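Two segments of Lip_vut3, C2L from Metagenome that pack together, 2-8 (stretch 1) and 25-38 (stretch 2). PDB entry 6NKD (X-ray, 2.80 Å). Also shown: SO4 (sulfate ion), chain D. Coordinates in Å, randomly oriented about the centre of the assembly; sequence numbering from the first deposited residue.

Stretch 1 (2-8) TLQYTAL
Stretch 2 25-38: FVQRYKRKMEEDLN

One tyrosine makes four of the six residue contacts between these stretches. Tyr5 gives up 108 Å² to the other stretch, the largest share of any residue, and its ring touches Val26, Tyr29, Lys30 and Met33. No hydrogen bond crosses between the stretches; apart from the backbone O of Val26 and the hydroxyl O of Tyr5, the closest atoms are carbons.

Residues 3-8 form an extended strand, which continues later in the chain. Its phi values run from -92° to -136° and its psi values from 114° to 149°. Residues 25-37 form a helix. The two run nearly antiparallel, at 161° between their N-to-C directions, and their axes approach to 10.2 Å. The register follows from this. The CA atoms of Leu3 and Glu34 are 8.7 Å apart, those of Tyr5 and Lys30 7.8 Å, and those of Ala7 and Val26 7.2 Å. The backbones draw closer from Leu3 to Ala7. Two strand residues advance about as far as one helical turn, so each step of two meets a step of four.

Strand alternation turns the CA-to-CB bonds of Leu3, Tyr5 and Ala7 toward the helix, while that of Gln4 points away. On the helix, Val26, Tyr29, Met33 and Leu37 point toward the strand. Their spacing of three or four residues keeps them on one helical face.

Tyr5 has chi1 161° (t) and chi2 51°. Over one face of its ring lies the methyl of Met33, a selenomethionine with rotamers t, t, m. Atom CE of Met33 is 3.9 Å from CG of Tyr5. CE of Met33 sits 4.0 Å from the centroid of the Tyr5 ring, 17° off the ring normal, a CH-pi contact in which a slightly positive methyl meets the pi cloud. Tyr29 (chi1 178°, t; chi2 44°) turns its edge toward the face of Tyr5. The ring centroids are 5.6 Å apart and the planes meet at 83°; OH of Tyr5 is 3.7 Å from CD2 of Tyr29. At the edge of the Tyr5 ring, CE2 lies 3.5 Å from the backbone O of Val26. O of Val26 also accepts a weak helical hydrogen bond from N of Lys30, at 3.0 Å.

Smaller apolar contacts lie near the two ends. CD1 of Leu3 (m, t) meets CD1 of Leu37 (m, t) at 3.6 Å. CB of Ala7 is 4.4 Å from CG1 of Val26 (chi1 m), a looser contact.

The end of Lys30 (t, t, t, p) leads away from the strand. NZ of Lys30 forms a salt bridge with OE2 of Glu34 (m, t) at 2.6 Å, one turn along the helix. A sulfate ion, probably from the crystallisation liquor, sits beside them. Arg31 NH2 donates to O4 of the sulfate at 2.9 Å, and Lys30 NZ donates weakly to O1 of the sulfate at 3.3 Å.

Helical backbone hydrogen bonds run from Tyr29 N to Phe25 O (2.9 Å) through Leu37 N to Met33 O (3.1 Å). Asn38 then leaves helical geometry with phi 55° and psi 54°.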

# COMPACT_ATOMS: atom_id res chain seq x y z
N THR A 2 25.26 -15.00 15.88
CA THR A 2 24.17 -14.25 15.26
C THR A 2 23.98 -12.89 15.93
O THR A 2 23.74 -12.81 17.13
CB THR A 2 22.84 -15.03 15.32
OG1 THR A 2 22.96 -16.24 14.57
CG2 THR A 2 21.71 -14.19 14.75
N LEU A 3 24.10 -11.83 15.13
CA LEU A 3 23.95 -10.47 15.63
C LEU A 3 22.51 -10.01 15.51
O LEU A 3 21.81 -10.37 14.55
CB LEU A 3 24.87 -9.51 14.88
CG LEU A 3 26.37 -9.79 14.96
CD1 LEU A 3 27.15 -8.82 14.09
CD2 LEU A 3 26.85 -9.72 16.41
N GLN A 4 22.06 -9.22 16.48
CA GLN A 4 20.72 -8.66 16.49
C GLN A 4 20.82 -7.16 16.23
O GLN A 4 21.48 -6.44 16.99
CB GLN A 4 20.02 -8.94 17.82
CG GLN A 4 18.52 -9.19 17.71
CD GLN A 4 18.20 -10.62 17.31
OE1 GLN A 4 19.09 -11.45 17.15
NE2 GLN A 4 16.91 -10.91 17.15
N TYR A 5 20.17 -6.70 15.17
CA TYR A 5 20.20 -5.30 14.76
C TYR A 5 18.77 -4.78 14.74
O TYR A 5 17.95 -5.23 13.92
CB TYR A 5 20.88 -5.14 13.40
CG TYR A 5 20.57 -3.85 12.68
CD1 TYR A 5 20.72 -2.62 13.32
CD2 TYR A 5 20.16 -3.85 11.36
CE1 TYR A 5 20.45 -1.44 12.66
CE2 TYR A 5 19.89 -2.67 10.69
CZ TYR A 5 20.03 -1.47 11.34
OH TYR A 5 19.76 -0.29 10.68
N THR A 6 18.46 -3.84 15.63
CA THR A 6 17.16 -3.20 15.66
C THR A 6 17.24 -1.83 15.02
O THR A 6 18.28 -1.16 15.05
CB THR A 6 16.62 -3.09 17.10
OG1 THR A 6 15.20 -2.94 17.07
CG2 THR A 6 17.23 -1.90 17.82
N ALA A 7 16.14 -1.41 14.40
CA ALA A 7 16.10 -0.14 13.68
C ALA A 7 14.81 0.58 14.02
O ALA A 7 13.72 0.01 13.92
CB ALA A 7 16.20 -0.35 12.17
N LEU A 8 14.94 1.85 14.42
CA LEU A 8 13.80 2.67 14.80
C LEU A 8 13.85 3.97 14.02
O LEU A 8 14.92 4.47 13.69
CB LEU A 8 13.82 2.97 16.31
CG LEU A 8 14.33 1.85 17.21
CD1 LEU A 8 14.96 2.41 18.47
CD2 LEU A 8 13.20 0.89 17.55
N PHE A 25 17.60 1.61 3.31
CA PHE A 25 18.96 1.68 3.83
C PHE A 25 19.21 0.70 4.97
O PHE A 25 20.37 0.32 5.19
CB PHE A 25 19.30 3.11 4.28
CG PHE A 25 18.89 3.44 5.69
CD1 PHE A 25 19.75 3.22 6.76
CD2 PHE A 25 17.64 3.99 5.95
CE1 PHE A 25 19.37 3.53 8.06
CE2 PHE A 25 17.26 4.30 7.25
CZ PHE A 25 18.13 4.07 8.30
N VAL A 26 18.17 0.27 5.69
CA VAL A 26 18.39 -0.53 6.88
C VAL A 26 18.79 -1.96 6.51
O VAL A 26 19.59 -2.59 7.20
CB VAL A 26 17.16 -0.51 7.81
CG1 VAL A 26 16.69 0.92 8.03
CG2 VAL A 26 16.03 -1.37 7.26
N GLN A 27 18.25 -2.49 5.41
CA GLN A 27 18.59 -3.84 4.99
C GLN A 27 19.81 -3.89 4.07
O GLN A 27 20.48 -4.93 4.01
CB GLN A 27 17.40 -4.51 4.29
CG GLN A 27 16.52 -3.56 3.50
CD GLN A 27 15.39 -2.98 4.32
OE1 GLN A 27 15.00 -1.83 4.14
NE2 GLN A 27 14.85 -3.79 5.23
N ARG A 28 20.11 -2.80 3.36
CA ARG A 28 21.40 -2.70 2.69
C ARG A 28 22.52 -2.57 3.70
O ARG A 28 23.62 -3.09 3.49
CB ARG A 28 21.40 -1.52 1.72
CG ARG A 28 20.37 -1.63 0.61
CD ARG A 28 20.21 -0.31 -0.13
NE ARG A 28 19.02 -0.32 -0.98
CZ ARG A 28 19.04 -0.58 -2.29
NH1 ARG A 28 17.91 -0.57 -2.98
NH2 ARG A 28 20.19 -0.85 -2.89
N TYR A 29 22.26 -1.88 4.82
CA TYR A 29 23.24 -1.81 5.90
C TYR A 29 23.37 -3.14 6.62
O TYR A 29 24.45 -3.48 7.12
CB TYR A 29 22.86 -0.69 6.87
CG TYR A 29 23.77 -0.53 8.07
CD1 TYR A 29 25.15 -0.57 7.94
CD2 TYR A 29 23.23 -0.30 9.33
CE1 TYR A 29 25.97 -0.41 9.04
CE2 TYR A 29 24.05 -0.14 10.44
CZ TYR A 29 25.42 -0.20 10.29
OH TYR A 29 26.23 -0.03 11.39
N LYS A 30 22.28 -3.91 6.69
CA LYS A 30 22.35 -5.23 7.31
C LYS A 30 23.21 -6.18 6.49
O LYS A 30 24.00 -6.95 7.05
CB LYS A 30 20.94 -5.80 7.48
CG LYS A 30 20.86 -7.32 7.54
CD LYS A 30 19.43 -7.78 7.77
CE LYS A 30 19.18 -9.15 7.16
NZ LYS A 30 20.13 -10.18 7.67
N ARG A 31 23.09 -6.13 5.16
CA ARG A 31 23.89 -7.01 4.31
C ARG A 31 25.37 -6.67 4.40
O ARG A 31 26.22 -7.56 4.45
CB ARG A 31 23.41 -6.93 2.87
CG ARG A 31 24.28 -7.68 1.88
CD ARG A 31 23.59 -7.83 0.53
NE ARG A 31 22.40 -8.66 0.63
CZ ARG A 31 21.66 -9.03 -0.42
NH1 ARG A 31 22.00 -8.65 -1.64
NH2 ARG A 31 20.59 -9.79 -0.24
N LYS A 32 25.70 -5.37 4.43
CA LYS A 32 27.10 -4.97 4.55
C LYS A 32 27.65 -5.27 5.94
O LYS A 32 28.84 -5.56 6.09
CB LYS A 32 27.25 -3.49 4.22
CG LYS A 32 26.76 -3.12 2.84
CD LYS A 32 26.96 -1.65 2.54
CE LYS A 32 26.32 -1.29 1.21
NZ LYS A 32 27.27 -0.56 0.33
N MSE A 33 26.80 -5.21 6.96
CA MSE A 33 27.19 -5.55 8.32
C MSE A 33 27.60 -7.02 8.39
O MSE A 33 28.60 -7.36 9.03
CB MSE A 33 26.05 -5.27 9.30
CG MSE A 33 26.42 -5.43 10.76
SE MSE A 33 24.86 -5.27 11.91
CE MSE A 33 24.19 -3.55 11.27
N GLU A 34 26.82 -7.88 7.74
CA GLU A 34 27.17 -9.29 7.66
C GLU A 34 28.48 -9.49 6.91
O GLU A 34 29.30 -10.33 7.29
CB GLU A 34 26.05 -10.08 6.98
CG GLU A 34 24.72 -10.06 7.71
CD GLU A 34 23.65 -10.85 6.98
OE1 GLU A 34 23.88 -11.22 5.81
OE2 GLU A 34 22.58 -11.10 7.58
N GLU A 35 28.68 -8.73 5.84
CA GLU A 35 29.88 -8.89 5.02
C GLU A 35 31.13 -8.42 5.75
O GLU A 35 32.20 -9.03 5.62
CB GLU A 35 29.70 -8.14 3.70
CG GLU A 35 30.85 -8.29 2.71
CD GLU A 35 30.51 -7.73 1.35
OE1 GLU A 35 30.80 -8.39 0.33
OE2 GLU A 35 29.93 -6.62 1.29
N ASP A 36 31.02 -7.34 6.53
CA ASP A 36 32.18 -6.78 7.21
C ASP A 36 32.53 -7.52 8.50
O ASP A 36 33.67 -7.41 8.96
CB ASP A 36 31.95 -5.30 7.53
CG ASP A 36 31.74 -4.46 6.29
OD1 ASP A 36 32.22 -4.86 5.21
OD2 ASP A 36 31.10 -3.39 6.39
N LEU A 37 31.58 -8.25 9.08
CA LEU A 37 31.82 -8.96 10.33
C LEU A 37 31.77 -10.47 10.17
O LEU A 37 32.05 -11.19 11.14
CB LEU A 37 30.81 -8.51 11.39
CG LEU A 37 30.77 -7.01 11.67
CD1 LEU A 37 29.82 -6.69 12.81
CD2 LEU A 37 32.17 -6.48 11.96
N ASN A 38 31.42 -10.97 8.99
CA ASN A 38 31.37 -12.41 8.70
C ASN A 38 30.47 -13.13 9.70
O ASN A 38 30.86 -14.10 10.35
CB ASN A 38 32.78 -13.01 8.69
CG ASN A 38 32.85 -14.30 7.89
OD1 ASN A 38 31.83 -14.94 7.63
ND2 ASN A 38 34.06 -14.68 7.49
S SO4 D . 20.72 -10.73 3.41
O1 SO4 D . 20.02 -11.27 4.57
O2 SO4 D . 20.45 -9.30 3.30
O3 SO4 D . 22.16 -10.93 3.58
O4 SO4 D . 20.27 -11.41 2.20